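Local coordinates for pesticidal crystal protein Cry4Aa (Bacillus thuringiensis, PDB 2C9K) that lyses midgut epithelial cells of mosquito larvae by binding them and forming pores, after which the cells swell and burst, at residues 329-337 with 436-444; 364-373 with 445-453. All coordinates share one frame; numbering follows the deposited sequence.

Contact 1: 329-337 with 436-444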
# COMPACT_ATOMS: atom_id res chain seq x y z
N GLN A 329 16.42 0.33 -16.82
CA GLN A 329 16.21 -1.06 -17.23
C GLN A 329 15.03 -1.16 -18.19
O GLN A 329 14.15 -0.30 -18.20
CB GLN A 329 15.94 -1.96 -16.01
CG GLN A 329 17.02 -1.93 -14.93
CD GLN A 329 16.57 -2.60 -13.63
OE1 GLN A 329 16.61 -1.99 -12.56
NE2 GLN A 329 16.14 -3.85 -13.73
N LYS A 330 15.02 -2.21 -19.00
CA LYS A 330 13.95 -2.41 -19.96
C LYS A 330 13.19 -3.69 -19.63
O LYS A 330 13.77 -4.67 -19.19
CB LYS A 330 14.53 -2.49 -21.37
CG LYS A 330 13.52 -2.69 -22.47
CD LYS A 330 14.22 -3.06 -23.76
CE LYS A 330 13.24 -3.30 -24.89
NZ LYS A 330 13.94 -3.69 -26.15
N SER A 331 11.88 -3.68 -19.85
CA SER A 331 11.07 -4.85 -19.56
C SER A 331 11.00 -5.77 -20.76
O SER A 331 11.69 -5.55 -21.77
CB SER A 331 9.65 -4.44 -19.19
OG SER A 331 8.96 -4.02 -20.35
N SER A 332 10.17 -6.81 -20.66
CA SER A 332 10.00 -7.73 -21.77
C SER A 332 9.14 -7.04 -22.80
O SER A 332 8.51 -6.03 -22.50
CB SER A 332 9.30 -9.01 -21.32
OG SER A 332 10.14 -9.80 -20.50
N VAL A 333 9.13 -7.55 -24.02
CA VAL A 333 8.30 -6.95 -25.03
C VAL A 333 7.06 -7.81 -25.08
O VAL A 333 7.04 -8.85 -25.72
CB VAL A 333 8.99 -6.96 -26.42
CG1 VAL A 333 8.03 -6.41 -27.47
CG2 VAL A 333 10.24 -6.10 -26.38
N PHE A 334 6.02 -7.39 -24.37
CA PHE A 334 4.78 -8.15 -24.36
C PHE A 334 4.12 -7.97 -25.72
O PHE A 334 4.54 -7.12 -26.51
CB PHE A 334 3.85 -7.63 -23.26
CG PHE A 334 4.50 -7.52 -21.91
CD1 PHE A 334 5.25 -6.40 -21.58
CD2 PHE A 334 4.37 -8.54 -20.97
CE1 PHE A 334 5.87 -6.29 -20.33
CE2 PHE A 334 4.98 -8.44 -19.72
CZ PHE A 334 5.73 -7.31 -19.40
N GLY A 335 3.10 -8.77 -26.01
CA GLY A 335 2.42 -8.67 -27.29
C GLY A 335 3.06 -9.48 -28.40
O GLY A 335 3.89 -10.35 -28.16
N ASN A 336 2.68 -9.19 -29.64
CA ASN A 336 3.23 -9.90 -30.78
C ASN A 336 3.94 -8.91 -31.68
O ASN A 336 3.41 -8.49 -32.70
CB ASN A 336 2.10 -10.59 -31.55
CG ASN A 336 2.62 -11.51 -32.62
OD1 ASN A 336 1.84 -12.17 -33.32
ND2 ASN A 336 3.94 -11.58 -32.77
N HIS A 337 5.16 -8.56 -31.29
CA HIS A 337 5.99 -7.60 -32.02
C HIS A 337 6.40 -7.99 -33.43
O HIS A 337 7.21 -8.90 -33.62
CB HIS A 337 7.25 -7.30 -31.21
CG HIS A 337 8.12 -6.24 -31.82
ND1 HIS A 337 9.50 -6.25 -31.70
CD2 HIS A 337 7.82 -5.13 -32.53
CE1 HIS A 337 10.00 -5.20 -32.32
NE2 HIS A 337 9.00 -4.50 -32.83
N PHE A 436 3.84 0.32 -14.17
CA PHE A 436 4.16 -0.74 -15.12
C PHE A 436 2.91 -1.22 -15.87
O PHE A 436 1.79 -1.06 -15.40
CB PHE A 436 4.73 -1.93 -14.33
CG PHE A 436 5.70 -2.78 -15.10
CD1 PHE A 436 7.01 -2.35 -15.30
CD2 PHE A 436 5.32 -4.04 -15.57
CE1 PHE A 436 7.93 -3.16 -15.94
CE2 PHE A 436 6.24 -4.86 -16.21
CZ PHE A 436 7.55 -4.42 -16.40
N ILE A 437 3.12 -1.81 -17.05
CA ILE A 437 2.02 -2.36 -17.84
C ILE A 437 2.43 -3.72 -18.41
O ILE A 437 3.24 -3.77 -19.33
CB ILE A 437 1.63 -1.46 -19.02
CG1 ILE A 437 1.02 -0.15 -18.51
CG2 ILE A 437 0.62 -2.17 -19.89
CD1 ILE A 437 0.55 0.78 -19.62
N LYS A 438 1.89 -4.80 -17.86
CA LYS A 438 2.20 -6.15 -18.34
C LYS A 438 1.10 -6.60 -19.28
O LYS A 438 0.04 -5.98 -19.35
CB LYS A 438 2.31 -7.15 -17.18
CG LYS A 438 3.70 -7.27 -16.60
CD LYS A 438 3.74 -8.12 -15.35
CE LYS A 438 3.50 -9.60 -15.65
NZ LYS A 438 4.65 -10.29 -16.28
N SER A 439 1.33 -7.71 -19.97
CA SER A 439 0.34 -8.21 -20.91
C SER A 439 0.45 -9.72 -21.08
O SER A 439 1.55 -10.27 -21.13
CB SER A 439 0.53 -7.52 -22.25
OG SER A 439 -0.67 -7.45 -22.98
N LEU A 440 -0.70 -10.40 -21.15
CA LEU A 440 -0.75 -11.84 -21.37
C LEU A 440 -1.32 -12.06 -22.76
O LEU A 440 -2.43 -11.61 -23.06
CB LEU A 440 -1.63 -12.54 -20.32
CG LEU A 440 -2.12 -13.98 -20.58
CD1 LEU A 440 -0.98 -14.88 -21.00
CD2 LEU A 440 -2.78 -14.53 -19.32
N SER A 441 -0.56 -12.73 -23.61
CA SER A 441 -1.00 -13.01 -24.98
C SER A 441 -0.15 -14.11 -25.56
O SER A 441 1.08 -14.11 -25.43
CB SER A 441 -0.85 -11.77 -25.85
OG SER A 441 0.51 -11.53 -26.12
N ILE A 442 -0.81 -15.04 -26.22
CA ILE A 442 -0.14 -16.16 -26.85
C ILE A 442 -0.48 -16.00 -28.33
O ILE A 442 -1.46 -16.56 -28.81
CB ILE A 442 -0.70 -17.47 -26.31
CG1 ILE A 442 -0.64 -17.44 -24.78
CG2 ILE A 442 0.09 -18.64 -26.85
CD1 ILE A 442 -1.35 -18.58 -24.11
N PRO A 443 0.33 -15.21 -29.06
CA PRO A 443 0.12 -14.95 -30.49
C PRO A 443 0.01 -16.22 -31.32
O PRO A 443 -0.83 -16.32 -32.21
CB PRO A 443 1.35 -14.13 -30.87
CG PRO A 443 1.66 -13.39 -29.61
CD PRO A 443 1.51 -14.47 -28.56
N ALA A 444 0.85 -17.19 -31.02
CA ALA A 444 0.83 -18.45 -31.74
C ALA A 444 -0.57 -19.08 -31.80
O ALA A 444 -0.79 -20.04 -32.54
CB ALA A 444 1.81 -19.43 -31.10
O HOH W 1 -1.14 -13.28 -32.86

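Contact 2: 364-373 with 445-453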
# COMPACT_ATOMS: atom_id res chain seq x y z
N ASN A 364 -13.37 -7.05 -29.55
CA ASN A 364 -13.52 -8.31 -30.26
C ASN A 364 -14.90 -8.96 -30.23
O ASN A 364 -15.12 -9.97 -30.90
CB ASN A 364 -12.49 -9.33 -29.76
CG ASN A 364 -12.57 -9.55 -28.26
OD1 ASN A 364 -12.41 -10.67 -27.79
ND2 ASN A 364 -12.82 -8.48 -27.51
N LYS A 365 -15.82 -8.41 -29.45
CA LYS A 365 -17.16 -8.99 -29.39
C LYS A 365 -17.06 -10.47 -29.05
O LYS A 365 -17.63 -11.31 -29.74
CB LYS A 365 -17.87 -8.84 -30.74
CG LYS A 365 -17.93 -7.44 -31.30
CD LYS A 365 -18.88 -6.56 -30.52
CE LYS A 365 -19.09 -5.24 -31.24
NZ LYS A 365 -19.56 -5.45 -32.64
N TYR A 366 -16.31 -10.78 -27.99
CA TYR A 366 -16.12 -12.15 -27.52
C TYR A 366 -15.68 -13.13 -28.60
O TYR A 366 -15.97 -14.32 -28.50
CB TYR A 366 -17.39 -12.69 -26.86
CG TYR A 366 -17.78 -11.97 -25.58
CD1 TYR A 366 -18.53 -10.80 -25.62
CD2 TYR A 366 -17.36 -12.45 -24.34
CE1 TYR A 366 -18.87 -10.13 -24.46
CE2 TYR A 366 -17.69 -11.78 -23.17
CZ TYR A 366 -18.45 -10.61 -23.24
OH TYR A 366 -18.78 -9.92 -22.09
N LEU A 367 -14.99 -12.65 -29.62
CA LEU A 367 -14.52 -13.52 -30.69
C LEU A 367 -13.00 -13.62 -30.67
O LEU A 367 -12.32 -12.84 -30.01
CB LEU A 367 -14.98 -13.00 -32.05
CG LEU A 367 -16.48 -13.02 -32.29
CD1 LEU A 367 -16.79 -12.43 -33.65
CD2 LEU A 367 -16.99 -14.46 -32.21
N ASN A 368 -12.46 -14.60 -31.39
CA ASN A 368 -11.02 -14.74 -31.43
C ASN A 368 -10.49 -13.69 -32.39
O ASN A 368 -10.02 -14.01 -33.49
CB ASN A 368 -10.62 -16.13 -31.90
CG ASN A 368 -9.13 -16.30 -31.96
OD1 ASN A 368 -8.40 -15.74 -31.14
ND2 ASN A 368 -8.66 -17.06 -32.93
N ASP A 369 -10.59 -12.43 -31.96
CA ASP A 369 -10.16 -11.29 -32.76
C ASP A 369 -9.42 -10.26 -31.88
O ASP A 369 -9.60 -10.22 -30.67
CB ASP A 369 -11.39 -10.66 -33.42
CG ASP A 369 -11.12 -10.21 -34.84
OD1 ASP A 369 -12.10 -9.81 -35.51
OD2 ASP A 369 -9.95 -10.26 -35.28
N TYR A 370 -8.59 -9.42 -32.50
CA TYR A 370 -7.81 -8.43 -31.76
C TYR A 370 -8.63 -7.51 -30.86
O TYR A 370 -9.62 -6.94 -31.30
CB TYR A 370 -6.99 -7.56 -32.72
CG TYR A 370 -6.02 -8.32 -33.60
CD1 TYR A 370 -6.25 -8.47 -34.97
CD2 TYR A 370 -4.87 -8.90 -33.07
CE1 TYR A 370 -5.38 -9.18 -35.78
CE2 TYR A 370 -3.99 -9.62 -33.87
CZ TYR A 370 -4.25 -9.76 -35.23
OH TYR A 370 -3.38 -10.50 -36.02
N ASN A 371 -8.20 -7.36 -29.60
CA ASN A 371 -8.87 -6.45 -28.67
C ASN A 371 -7.81 -5.54 -28.05
O ASN A 371 -7.99 -5.01 -26.94
CB ASN A 371 -9.66 -7.20 -27.58
CG ASN A 371 -8.80 -8.15 -26.74
OD1 ASN A 371 -9.31 -8.80 -25.83
ND2 ASN A 371 -7.51 -8.24 -27.05
N ASN A 372 -6.73 -5.36 -28.80
CA ASN A 372 -5.59 -4.53 -28.43
C ASN A 372 -5.90 -3.06 -28.15
O ASN A 372 -6.98 -2.56 -28.48
CB ASN A 372 -4.55 -4.56 -29.56
CG ASN A 372 -4.00 -5.93 -29.81
OD1 ASN A 372 -4.75 -6.91 -29.86
ND2 ASN A 372 -2.69 -6.01 -30.00
N ILE A 373 -4.93 -2.39 -27.56
CA ILE A 373 -5.04 -0.97 -27.26
C ILE A 373 -4.61 -0.24 -28.53
O ILE A 373 -3.57 -0.55 -29.11
CB ILE A 373 -4.08 -0.56 -26.10
CG1 ILE A 373 -4.52 -1.23 -24.80
CG2 ILE A 373 -4.09 0.95 -25.93
CD1 ILE A 373 -3.64 -0.90 -23.61
N THR A 445 -1.52 -18.54 -31.04
CA THR A 445 -2.85 -19.13 -31.00
C THR A 445 -4.01 -18.14 -30.97
O THR A 445 -5.00 -18.33 -31.67
CB THR A 445 -2.98 -20.04 -29.76
OG1 THR A 445 -1.96 -21.06 -29.80
CG2 THR A 445 -4.35 -20.69 -29.70
N TYR A 446 -3.88 -17.09 -30.17
CA TYR A 446 -4.95 -16.11 -30.04
C TYR A 446 -4.62 -14.72 -30.55
O TYR A 446 -3.46 -14.36 -30.75
CB TYR A 446 -5.37 -15.99 -28.58
CG TYR A 446 -5.49 -17.30 -27.86
CD1 TYR A 446 -4.36 -17.99 -27.43
CD2 TYR A 446 -6.73 -17.85 -27.59
CE1 TYR A 446 -4.47 -19.18 -26.74
CE2 TYR A 446 -6.86 -19.05 -26.90
CZ TYR A 446 -5.72 -19.71 -26.48
OH TYR A 446 -5.85 -20.88 -25.79
N LYS A 447 -5.68 -13.95 -30.74
CA LYS A 447 -5.57 -12.57 -31.18
C LYS A 447 -5.90 -11.65 -30.01
O LYS A 447 -5.67 -10.44 -30.08
CB LYS A 447 -6.53 -12.28 -32.34
CG LYS A 447 -6.13 -12.92 -33.64
CD LYS A 447 -7.06 -12.49 -34.75
CE LYS A 447 -6.74 -13.20 -36.04
NZ LYS A 447 -5.30 -13.03 -36.35
N THR A 448 -6.44 -12.24 -28.95
CA THR A 448 -6.80 -11.48 -27.76
C THR A 448 -5.59 -11.30 -26.87
O THR A 448 -4.65 -12.09 -26.91
CB THR A 448 -7.88 -12.17 -26.94
OG1 THR A 448 -7.52 -13.53 -26.74
CG2 THR A 448 -9.20 -12.11 -27.65
N GLN A 449 -5.63 -10.26 -26.05
CA GLN A 449 -4.55 -9.93 -25.14
C GLN A 449 -5.17 -9.23 -23.93
O GLN A 449 -6.04 -8.37 -24.09
CB GLN A 449 -3.57 -9.00 -25.85
CG GLN A 449 -2.25 -8.78 -25.14
CD GLN A 449 -1.36 -7.79 -25.89
OE1 GLN A 449 -0.24 -7.50 -25.47
NE2 GLN A 449 -1.86 -7.27 -27.00
N VAL A 450 -4.73 -9.61 -22.73
CA VAL A 450 -5.23 -9.02 -21.49
C VAL A 450 -4.12 -8.18 -20.85
O VAL A 450 -2.98 -8.64 -20.71
CB VAL A 450 -5.65 -10.10 -20.47
CG1 VAL A 450 -5.96 -9.45 -19.14
CG2 VAL A 450 -6.86 -10.84 -20.96
N TYR A 451 -4.44 -6.94 -20.48
CA TYR A 451 -3.43 -6.08 -19.87
C TYR A 451 -3.73 -5.84 -18.40
O TYR A 451 -4.84 -6.06 -17.93
CB TYR A 451 -3.39 -4.70 -20.55
CG TYR A 451 -3.15 -4.70 -22.05
CD1 TYR A 451 -4.19 -4.95 -22.95
CD2 TYR A 451 -1.90 -4.39 -22.57
CE1 TYR A 451 -3.99 -4.89 -24.33
CE2 TYR A 451 -1.68 -4.33 -23.94
CZ TYR A 451 -2.73 -4.57 -24.82
OH TYR A 451 -2.51 -4.49 -26.18
N THR A 452 -2.71 -5.39 -17.68
CA THR A 452 -2.85 -5.05 -16.28
C THR A 452 -2.04 -3.78 -16.11
O THR A 452 -0.95 -3.65 -16.68
CB THR A 452 -2.28 -6.12 -15.35
OG1 THR A 452 -1.01 -6.54 -15.83
CG2 THR A 452 -3.21 -7.31 -15.26
N PHE A 453 -2.57 -2.85 -15.34
CA PHE A 453 -1.88 -1.59 -15.10
C PHE A 453 -1.45 -1.58 -13.64
O PHE A 453 -2.29 -1.66 -12.74
CB PHE A 453 -2.80 -0.42 -15.43
CG PHE A 453 -3.24 -0.39 -16.88
CD1 PHE A 453 -4.20 -1.27 -17.35
CD2 PHE A 453 -2.62 0.48 -17.78
CE1 PHE A 453 -4.55 -1.30 -18.71
CE2 PHE A 453 -2.96 0.46 -19.14
CZ PHE A 453 -3.92 -0.43 -19.60
O HOH W 2 -3.35 -9.23 -29.16

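Contact 1: 329-337 with 436-444
The carbonyl oxygen of Ile437, 3.8 Å from CE1 of Phe334, accepts two hydrogen bonds, from NE2 of His316 and ND2 of Asn318, both on strand 313-322. No direct hydrogen bond joins 329-337 to 436-444, and Phe334 contributes more to the contact than any other residue. Its ring lies over the backbone at Lys438, whose CA sits 3.9 Å from the ring centroid and 15° off the normal, a CH-pi contact. With CG anti to the carbonyl carbon (chi1 -50°), the ring swings back along strand 432-440, where Phe334 CZ meets CG of Lys438. Phe334 CZ also lies 4.1 Å from Phe436 CE2. Separately, Phe334 CB rests 3.5 Å from Ser439 CB. His316 also meets the Phe334 ring, and a bound methylpentanediol, probably from the crystallisation liquor, lies about 3 Å from this side chain. CB of Ser331 touches CZ of Phe436 at 3.5 Å; the Ser331 hydroxyl donates to the carbonyl of Ser332 and is also hydrogen-bonded to Asn318 N. CA of Gly335 packs on OG of Ser441, and the Asn336 and Pro443 side chains slide past each other in opposite directions, Asn336 OD1 lying 3.2 Å from Pro443 CB. A water lies between Asn336 OD1 and Pro443 O. Edge strands of two separate sheets, and the loops that follow them, thus meet without pairing their backbones, as expected in the three-sheet beta-prism that forms the second domain of Cry toxins.

Contact 2: 364-373 with 445-453
Lys447 lays its aliphatic chain over one face of the Tyr370 ring, CD standing 4.0 Å from the centroid in a CH-pi contact. The chain runs extended as far as CE and bends at chi4 (-52°), which brings NZ back to Tyr370 OH for a 3.2 Å hydrogen bond. The backbone of Lys447 is gripped as well: its N-H binds OD1 of Asn368 (151° at the hydrogen), and its carbonyl receives the CA-H of Tyr370. A water donates to that same carbonyl and to Asn372 OD1, with a weak third bond from Gln449 NE2; Gln449 OE1 is hydrogen-bonded to Ser439 OG. Asn371 ND2 gives a weak bond to Gln449 O (3.3 Å, 124°). Ile373 sets CD1 over the centre of the Tyr451 ring, 3.8 Å from the centroid, while CG of Gln449 lies off-centre on the opposite face; Ile373 CD1 also meets CZ, at the edge of the Phe453 ring, at 4.0 Å. Tyr451 OH takes a weak bond from Ile373 N.

A second shell holds several of these residues. Asn268 ND2 bonds to the carbonyls of both Asn371 and Gln449, Asn372 ND2 is tied to Phe313 O, and Phe407 stacks on Phe453. The loop between strands 353-362 and 373-381 of one antiparallel sheet is thereby fastened to strand 450-457 of another, an inter-sheet junction of the Cry-toxin beta-prism.

Contacts 1 and 2, their centres 13 Å apart, meet along one antiparallel hairpin, since strands 432-440 and 450-457 are successive in the chain and adjacent in their sheet. Leu440 N and Val450 O, 2.9 Å apart, probably form one of its backbone hydrogen bonds. A second probable link joins side chains, Ser439 OG to Gln449 OE1, at a 2.5 Å separation that is uncertain at this resolution; it connects the residue whose CB meets Phe334 CB in contact 1 to the one that flanks Tyr451 in contact 2. Through this hairpin the three-stranded sheet touches both four-stranded sheets, contact 1 joining it to 329-337 and contact 2 to 364-373. The methylpentanediol beside Phe334 belongs to the contact 1 side.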